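Local coordinates for acyl-CoA dehydrogenase (Thermus thermophilus, PDB 2Z1Q), which probably catalyses the FAD-dependent oxidation of saturated acyl-CoA thioesters to their 2,3-dehydroacyl-CoA counterparts, at residues I313-E317 with G572-P576; I353-L357 with L486-A491. All coordinates share one frame; numbering follows the deposited sequence.

Interaction 1 (I313-E317 with G572-P576); sequences IYAAE and GYPIP
Tyr-573 reaches from the C-terminal loop to Glu-317 on helix 300-331, and its hydroxyl gives a very short hydrogen bond, OH to OE2 2.5 Å. OE2 lies at the edge of the phenol ring, the carboxylate plane turned 73° from it. Glu-317 gets there with CG anti to its backbone N (chi1 -174°) and an extended chain beyond. Both carboxylate oxygens are gripped by charge as well, OE2 by Arg-498 and OE1 by Lys-276, which probably keeps the buried glutamate ionised. The Tyr-573 hydroxyl also meets the Tyr-314 ring at its edge, in plane, with OH 3.5 Å from CD1. Tyr-314 uses its own hydroxyl on the carbonyl O of Ala-495.

Apolar contacts lie beside this bond. CG2 of Ile-313 sits 3.6 Å from CE2 of Tyr-573, the two side chains running antiparallel alongside each other. Ile-575 CG1 approaches CD1 of Tyr-314 at 4.3 Å, while CD1 of Ile-575 lies over one face of the Tyr-573 ring, toward the rim.

The loop after helix 556-570 is thus fastened to helix 300-331, with helix 252-288 beside Ile-313 and Tyr-573, and helices 476-502 and 505-528 beside Tyr-314 and Ile-575.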
ATOM      1  N   ILE B 313      -9.323 -11.702  -5.519  1.00 23.85           N
ATOM      2  CA  ILE B 313      -8.931 -12.070  -6.870  1.00 24.75           C
ATOM      3  C   ILE B 313     -10.119 -12.698  -7.616  1.00 25.41           C
ATOM      4  O   ILE B 313     -10.359 -12.385  -8.782  1.00 26.13           O
ATOM      5  CB  ILE B 313      -7.752 -13.062  -6.841  1.00 23.82           C
ATOM      6  CG1 ILE B 313      -6.505 -12.369  -6.279  1.00 20.44           C
ATOM      7  CG2 ILE B 313      -7.499 -13.599  -8.225  1.00 21.03           C
ATOM      8  CD1 ILE B 313      -5.399 -13.344  -5.945  1.00 21.79           C
ATOM      9  N   TYR B 314     -10.867 -13.570  -6.943  1.00 25.67           N
ATOM     10  CA  TYR B 314     -12.021 -14.206  -7.573  1.00 25.11           C
ATOM     11  C   TYR B 314     -13.050 -13.171  -8.016  1.00 24.59           C
ATOM     12  O   TYR B 314     -13.565 -13.222  -9.137  1.00 23.91           O
ATOM     13  CB  TYR B 314     -12.672 -15.205  -6.606  1.00 27.20           C
ATOM     14  CG  TYR B 314     -13.967 -15.778  -7.123  1.00 28.48           C
ATOM     15  CD1 TYR B 314     -13.974 -16.717  -8.145  1.00 29.23           C
ATOM     16  CD2 TYR B 314     -15.198 -15.347  -6.609  1.00 28.68           C
ATOM     17  CE1 TYR B 314     -15.166 -17.222  -8.657  1.00 31.74           C
ATOM     18  CE2 TYR B 314     -16.394 -15.844  -7.109  1.00 30.02           C
ATOM     19  CZ  TYR B 314     -16.368 -16.783  -8.138  1.00 30.94           C
ATOM     20  OH  TYR B 314     -17.521 -17.291  -8.680  1.00 28.13           O
ATOM     21  N   ALA B 315     -13.345 -12.219  -7.140  1.00 24.05           N
ATOM     22  CA  ALA B 315     -14.298 -11.176  -7.471  1.00 25.33           C
ATOM     23  C   ALA B 315     -13.837 -10.379  -8.700  1.00 24.71           C
ATOM     24  O   ALA B 315     -14.594 -10.231  -9.657  1.00 25.77           O
ATOM     25  CB  ALA B 315     -14.501 -10.242  -6.273  1.00 25.93           C
ATOM     26  N   ALA B 316     -12.602  -9.875  -8.681  1.00 23.57           N
ATOM     27  CA  ALA B 316     -12.091  -9.086  -9.813  1.00 21.70           C
ATOM     28  C   ALA B 316     -12.086  -9.909 -11.102  1.00 21.61           C
ATOM     29  O   ALA B 316     -12.486  -9.434 -12.160  1.00 21.21           O
ATOM     30  CB  ALA B 316     -10.676  -8.584  -9.517  1.00 19.23           C
ATOM     31  N   GLU B 317     -11.616 -11.145 -10.995  1.00 21.53           N
ATOM     32  CA  GLU B 317     -11.556 -12.028 -12.149  1.00 24.28           C
ATOM     33  C   GLU B 317     -12.947 -12.224 -12.743  1.00 25.02           C
ATOM     34  O   GLU B 317     -13.110 -12.218 -13.960  1.00 25.47           O
ATOM     35  CB  GLU B 317     -10.996 -13.404 -11.757  1.00 21.25           C
ATOM     36  CG  GLU B 317     -10.780 -14.308 -12.972  1.00 22.47           C
ATOM     37  CD  GLU B 317     -10.610 -15.778 -12.605  1.00 23.90           C
ATOM     38  OE1 GLU B 317      -9.971 -16.503 -13.394  1.00 24.07           O
ATOM     39  OE2 GLU B 317     -11.110 -16.212 -11.538  1.00 24.14           O
ATOM     40  N   GLY B 572      -1.652 -21.622  -4.487  1.00 34.19           N
ATOM     41  CA  GLY B 572      -1.940 -20.350  -5.124  1.00 33.09           C
ATOM     42  C   GLY B 572      -3.421 -20.190  -5.339  1.00 33.41           C
ATOM     43  O   GLY B 572      -4.213 -20.596  -4.491  1.00 34.71           O
ATOM     44  N   TYR B 573      -3.810 -19.597  -6.460  1.00 33.22           N
ATOM     45  CA  TYR B 573      -5.224 -19.404  -6.745  1.00 34.15           C
ATOM     46  C   TYR B 573      -5.894 -20.791  -6.792  1.00 34.94           C
ATOM     47  O   TYR B 573      -5.633 -21.582  -7.692  1.00 34.69           O
ATOM     48  CB  TYR B 573      -5.380 -18.669  -8.083  1.00 33.27           C
ATOM     49  CG  TYR B 573      -6.785 -18.182  -8.374  1.00 33.27           C
ATOM     50  CD1 TYR B 573      -7.421 -18.504  -9.571  1.00 31.14           C
ATOM     51  CD2 TYR B 573      -7.468 -17.385  -7.452  1.00 31.46           C
ATOM     52  CE1 TYR B 573      -8.717 -18.042  -9.847  1.00 32.29           C
ATOM     53  CE2 TYR B 573      -8.755 -16.917  -7.721  1.00 31.13           C
ATOM     54  CZ  TYR B 573      -9.372 -17.244  -8.915  1.00 31.49           C
ATOM     55  OH  TYR B 573     -10.624 -16.737  -9.172  1.00 31.05           O
ATOM     56  N   PRO B 574      -6.774 -21.091  -5.815  1.00 36.19           N
ATOM     57  CA  PRO B 574      -7.465 -22.385  -5.749  1.00 38.46           C
ATOM     58  C   PRO B 574      -8.366 -22.772  -6.925  1.00 40.39           C
ATOM     59  O   PRO B 574      -8.490 -23.956  -7.246  1.00 42.65           O
ATOM     60  CB  PRO B 574      -8.226 -22.298  -4.426  1.00 37.20           C
ATOM     61  CG  PRO B 574      -8.555 -20.848  -4.325  1.00 37.87           C
ATOM     62  CD  PRO B 574      -7.261 -20.186  -4.756  1.00 37.40           C
ATOM     63  N   ILE B 575      -8.992 -21.795  -7.569  1.00 42.33           N
ATOM     64  CA  ILE B 575      -9.863 -22.088  -8.700  1.00 45.25           C
ATOM     65  C   ILE B 575      -9.077 -22.701  -9.852  1.00 49.19           C
ATOM     66  O   ILE B 575      -8.158 -22.079 -10.384  1.00 49.25           O
ATOM     67  CB  ILE B 575     -10.577 -20.830  -9.217  1.00 43.51           C
ATOM     68  CG1 ILE B 575     -11.566 -20.322  -8.168  1.00 43.27           C
ATOM     69  CG2 ILE B 575     -11.310 -21.142 -10.507  1.00 42.81           C
ATOM     70  CD1 ILE B 575     -10.916 -19.799  -6.920  1.00 44.04           C
ATOM     71  N   PRO B 576      -9.444 -23.924 -10.264  1.00 53.26           N
ATOM     72  CA  PRO B 576      -8.808 -24.674 -11.350  1.00 56.18           C
ATOM     73  C   PRO B 576      -8.613 -23.898 -12.651  1.00 59.09           C
ATOM     74  O   PRO B 576      -9.450 -23.073 -13.021  1.00 58.47           O
ATOM     75  CB  PRO B 576      -9.743 -25.862 -11.537  1.00 56.35           C
ATOM     76  CG  PRO B 576     -10.264 -26.091 -10.165  1.00 55.92           C
ATOM     77  CD  PRO B 576     -10.582 -24.685  -9.717  1.00 54.27           C
TER

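Interaction 2 (I353-L357 with L486-A491); sequences IIKVL and LIDAYA
Ile-353 packs against Ile-487, its CG2 methyl lying 3.8 Å from the CA of Ile-487 and 4.0 Å from its CG1. That methyl stands anti to the backbone N (chi1 -70° for the CG1 branch), which directs it at the backbone of helix 476-502, and the two isoleucines run past each other in opposite senses. The same CG2 also touches CD1 of Tyr-490, while Ile-353 CD1 extends to the carbonyl O of Leu-486. One residue on, Ile-354 brings its CG2 to the edge of the Tyr-490 ring, 4.3 Å from CE1; the hydroxyl of that tyrosine is bonded to Thr-323 of helix 300-331. Val-356 comes next on this face, its CG1 3.9 Å from CD1 of Ile-487, the two side chains roughly perpendicular. Leu-357 completes the row with two contacts: CG lies 3.8 Å from Ile-487 CG2, and CD1 rests 3.7 Å from Ala-491 CB.

Ile-487 thus touches three residues: CD1 meets Val-356, CG2 lies against Leu-357 and Ile-353, and CG1 meets Ile-353. An alanine here would probably leave Val-356 without its partner across the interface and open a gap beside Leu-357.

No hydrogen bond joins the segments. Their axes pass 9.9 Å apart at a crossing angle of -97°, an almost perpendicular packing of two helices through buried residues in the all-helical C-terminal part of the acyl-CoA dehydrogenase fold, where helix 348-372 packs on helix 476-502, helix 300-331 touches both and helix 252-288 lies behind Ile-354 and Lys-355.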
ATOM      1  N   ILE B 353     -14.958   0.259 -14.013  1.00 22.25           N
ATOM      2  CA  ILE B 353     -15.135  -0.483 -12.758  1.00 22.36           C
ATOM      3  C   ILE B 353     -14.080  -1.572 -12.550  1.00 23.05           C
ATOM      4  O   ILE B 353     -13.505  -1.681 -11.468  1.00 24.84           O
ATOM      5  CB  ILE B 353     -16.537  -1.150 -12.662  1.00 21.72           C
ATOM      6  CG1 ILE B 353     -17.626  -0.093 -12.480  1.00 22.81           C
ATOM      7  CG2 ILE B 353     -16.564  -2.119 -11.481  1.00 21.11           C
ATOM      8  CD1 ILE B 353     -19.045  -0.663 -12.544  1.00 24.37           C
ATOM      9  N   ILE B 354     -13.835  -2.390 -13.569  1.00 23.88           N
ATOM     10  CA  ILE B 354     -12.838  -3.442 -13.436  1.00 23.03           C
ATOM     11  C   ILE B 354     -11.420  -2.871 -13.428  1.00 24.23           C
ATOM     12  O   ILE B 354     -10.499  -3.510 -12.924  1.00 24.05           O
ATOM     13  CB  ILE B 354     -12.969  -4.509 -14.562  1.00 24.14           C
ATOM     14  CG1 ILE B 354     -12.871  -3.839 -15.926  1.00 23.50           C
ATOM     15  CG2 ILE B 354     -14.295  -5.270 -14.429  1.00 23.14           C
ATOM     16  CD1 ILE B 354     -13.083  -4.793 -17.070  1.00 25.93           C
ATOM     17  N   LYS B 355     -11.243  -1.666 -13.968  1.00 25.27           N
ATOM     18  CA  LYS B 355      -9.926  -1.023 -13.978  1.00 26.54           C
ATOM     19  C   LYS B 355      -9.564  -0.624 -12.537  1.00 24.70           C
ATOM     20  O   LYS B 355      -8.455  -0.872 -12.067  1.00 26.78           O
ATOM     21  CB  LYS B 355      -9.947   0.197 -14.921  1.00 28.37           C
ATOM     22  CG  LYS B 355      -9.000   1.339 -14.539  1.00 31.40           C
ATOM     23  CD  LYS B 355      -7.559   0.948 -14.659  1.00 34.20           C
ATOM     24  CE  LYS B 355      -6.697   1.532 -13.525  1.00 35.77           C
ATOM     25  NZ  LYS B 355      -6.617   3.016 -13.480  1.00 35.57           N
ATOM     26  N   VAL B 356     -10.523  -0.039 -11.830  1.00 23.57           N
ATOM     27  CA  VAL B 356     -10.340   0.377 -10.444  1.00 21.39           C
ATOM     28  C   VAL B 356     -10.279  -0.841  -9.531  1.00 21.39           C
ATOM     29  O   VAL B 356      -9.428  -0.917  -8.649  1.00 20.25           O
ATOM     30  CB  VAL B 356     -11.502   1.263  -9.971  1.00 21.48           C
ATOM     31  CG1 VAL B 356     -11.268   1.708  -8.527  1.00 20.87           C
ATOM     32  CG2 VAL B 356     -11.643   2.454 -10.890  1.00 18.41           C
ATOM     33  N   LEU B 357     -11.182  -1.792  -9.758  1.00 19.76           N
ATOM     34  CA  LEU B 357     -11.255  -3.007  -8.951  1.00 18.85           C
ATOM     35  C   LEU B 357      -9.973  -3.828  -9.072  1.00 19.47           C
ATOM     36  O   LEU B 357      -9.398  -4.265  -8.071  1.00 18.88           O
ATOM     37  CB  LEU B 357     -12.414  -3.871  -9.423  1.00 18.37           C
ATOM     38  CG  LEU B 357     -13.214  -4.734  -8.450  1.00 21.76           C
ATOM     39  CD1 LEU B 357     -13.673  -5.942  -9.250  1.00 20.68           C
ATOM     40  CD2 LEU B 357     -12.426  -5.174  -7.230  1.00 20.15           C
ATOM     41  N   LEU B 486     -21.184   0.946  -6.627  1.00 25.15           N
ATOM     42  CA  LEU B 486     -21.401   0.360  -7.950  1.00 26.55           C
ATOM     43  C   LEU B 486     -20.335  -0.694  -8.242  1.00 27.40           C
ATOM     44  O   LEU B 486     -20.638  -1.748  -8.813  1.00 29.35           O
ATOM     45  CB  LEU B 486     -21.382   1.461  -9.027  1.00 26.06           C
ATOM     46  CG  LEU B 486     -22.543   2.459  -8.950  1.00 27.34           C
ATOM     47  CD1 LEU B 486     -22.305   3.624  -9.905  1.00 25.64           C
ATOM     48  CD2 LEU B 486     -23.847   1.748  -9.284  1.00 26.53           C
ATOM     49  N   ILE B 487     -19.097  -0.416  -7.827  1.00 26.18           N
ATOM     50  CA  ILE B 487     -17.986  -1.350  -8.020  1.00 26.08           C
ATOM     51  C   ILE B 487     -18.202  -2.649  -7.254  1.00 25.81           C
ATOM     52  O   ILE B 487     -18.025  -3.734  -7.808  1.00 27.15           O
ATOM     53  CB  ILE B 487     -16.638  -0.744  -7.543  1.00 25.89           C
ATOM     54  CG1 ILE B 487     -16.266   0.427  -8.454  1.00 25.92           C
ATOM     55  CG2 ILE B 487     -15.550  -1.839  -7.486  1.00 22.05           C
ATOM     56  CD1 ILE B 487     -15.095   1.248  -7.995  1.00 26.52           C
ATOM     57  N   ASP B 488     -18.563  -2.545  -5.978  1.00 26.43           N
ATOM     58  CA  ASP B 488     -18.776  -3.739  -5.160  1.00 26.79           C
ATOM     59  C   ASP B 488     -20.018  -4.496  -5.584  1.00 26.22           C
ATOM     60  O   ASP B 488     -20.110  -5.705  -5.409  1.00 25.96           O
ATOM     61  CB  ASP B 488     -18.898  -3.373  -3.683  1.00 27.82           C
ATOM     62  CG  ASP B 488     -17.557  -3.245  -3.004  1.00 29.43           C
ATOM     63  OD1 ASP B 488     -17.464  -2.512  -1.997  1.00 29.50           O
ATOM     64  OD2 ASP B 488     -16.594  -3.886  -3.466  1.00 32.81           O
ATOM     65  N   ALA B 489     -20.978  -3.767  -6.130  1.00 25.73           N
ATOM     66  CA  ALA B 489     -22.215  -4.373  -6.575  1.00 27.69           C
ATOM     67  C   ALA B 489     -21.886  -5.245  -7.780  1.00 27.56           C
ATOM     68  O   ALA B 489     -22.113  -6.451  -7.756  1.00 27.51           O
ATOM     69  CB  ALA B 489     -23.231  -3.284  -6.954  1.00 25.45           C
ATOM     70  N   TYR B 490     -21.331  -4.628  -8.819  1.00 27.92           N
ATOM     71  CA  TYR B 490     -20.972  -5.355 -10.030  1.00 29.15           C
ATOM     72  C   TYR B 490     -20.056  -6.531  -9.711  1.00 29.05           C
ATOM     73  O   TYR B 490     -20.287  -7.645 -10.165  1.00 30.75           O
ATOM     74  CB  TYR B 490     -20.296  -4.405 -11.020  1.00 29.55           C
ATOM     75  CG  TYR B 490     -20.038  -5.003 -12.378  1.00 32.51           C
ATOM     76  CD1 TYR B 490     -18.751  -5.368 -12.760  1.00 31.58           C
ATOM     77  CD2 TYR B 490     -21.081  -5.200 -13.293  1.00 32.46           C
ATOM     78  CE1 TYR B 490     -18.496  -5.909 -14.008  1.00 32.73           C
ATOM     79  CE2 TYR B 490     -20.836  -5.746 -14.551  1.00 33.27           C
ATOM     80  CZ  TYR B 490     -19.535  -6.098 -14.897  1.00 33.23           C
ATOM     81  OH  TYR B 490     -19.253  -6.649 -16.119  1.00 34.05           O
ATOM     82  N   ALA B 491     -19.034  -6.287  -8.897  1.00 29.35           N
ATOM     83  CA  ALA B 491     -18.093  -7.338  -8.519  1.00 29.41           C
ATOM     84  C   ALA B 491     -18.756  -8.472  -7.739  1.00 28.97           C
ATOM     85  O   ALA B 491     -18.561  -9.642  -8.061  1.00 28.74           O
ATOM     86  CB  ALA B 491     -16.951  -6.753  -7.693  1.00 27.30           C
TER

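Both interactions belong to the helical C-terminal part of the chain, their centres 16 Å apart. Along the sequence their segments come in the order 313-317, 353-357, 486-491, 572-576, so interaction 2 falls wholly between the two halves of interaction 1. They meet directly where helix 300-331 packs on helix 348-372, CA of Ala-316 lying 3.6 Å from CD1 of Leu-357. Helix 476-502 is a second connection: it supplies one side of interaction 2 and, farther along, Arg-498 for Glu-317. The contacts join the C-terminal tail and helix 476-502 to the earlier helices; they lie away from the annotated FAD sites, although these helices also contribute residues to the pocket.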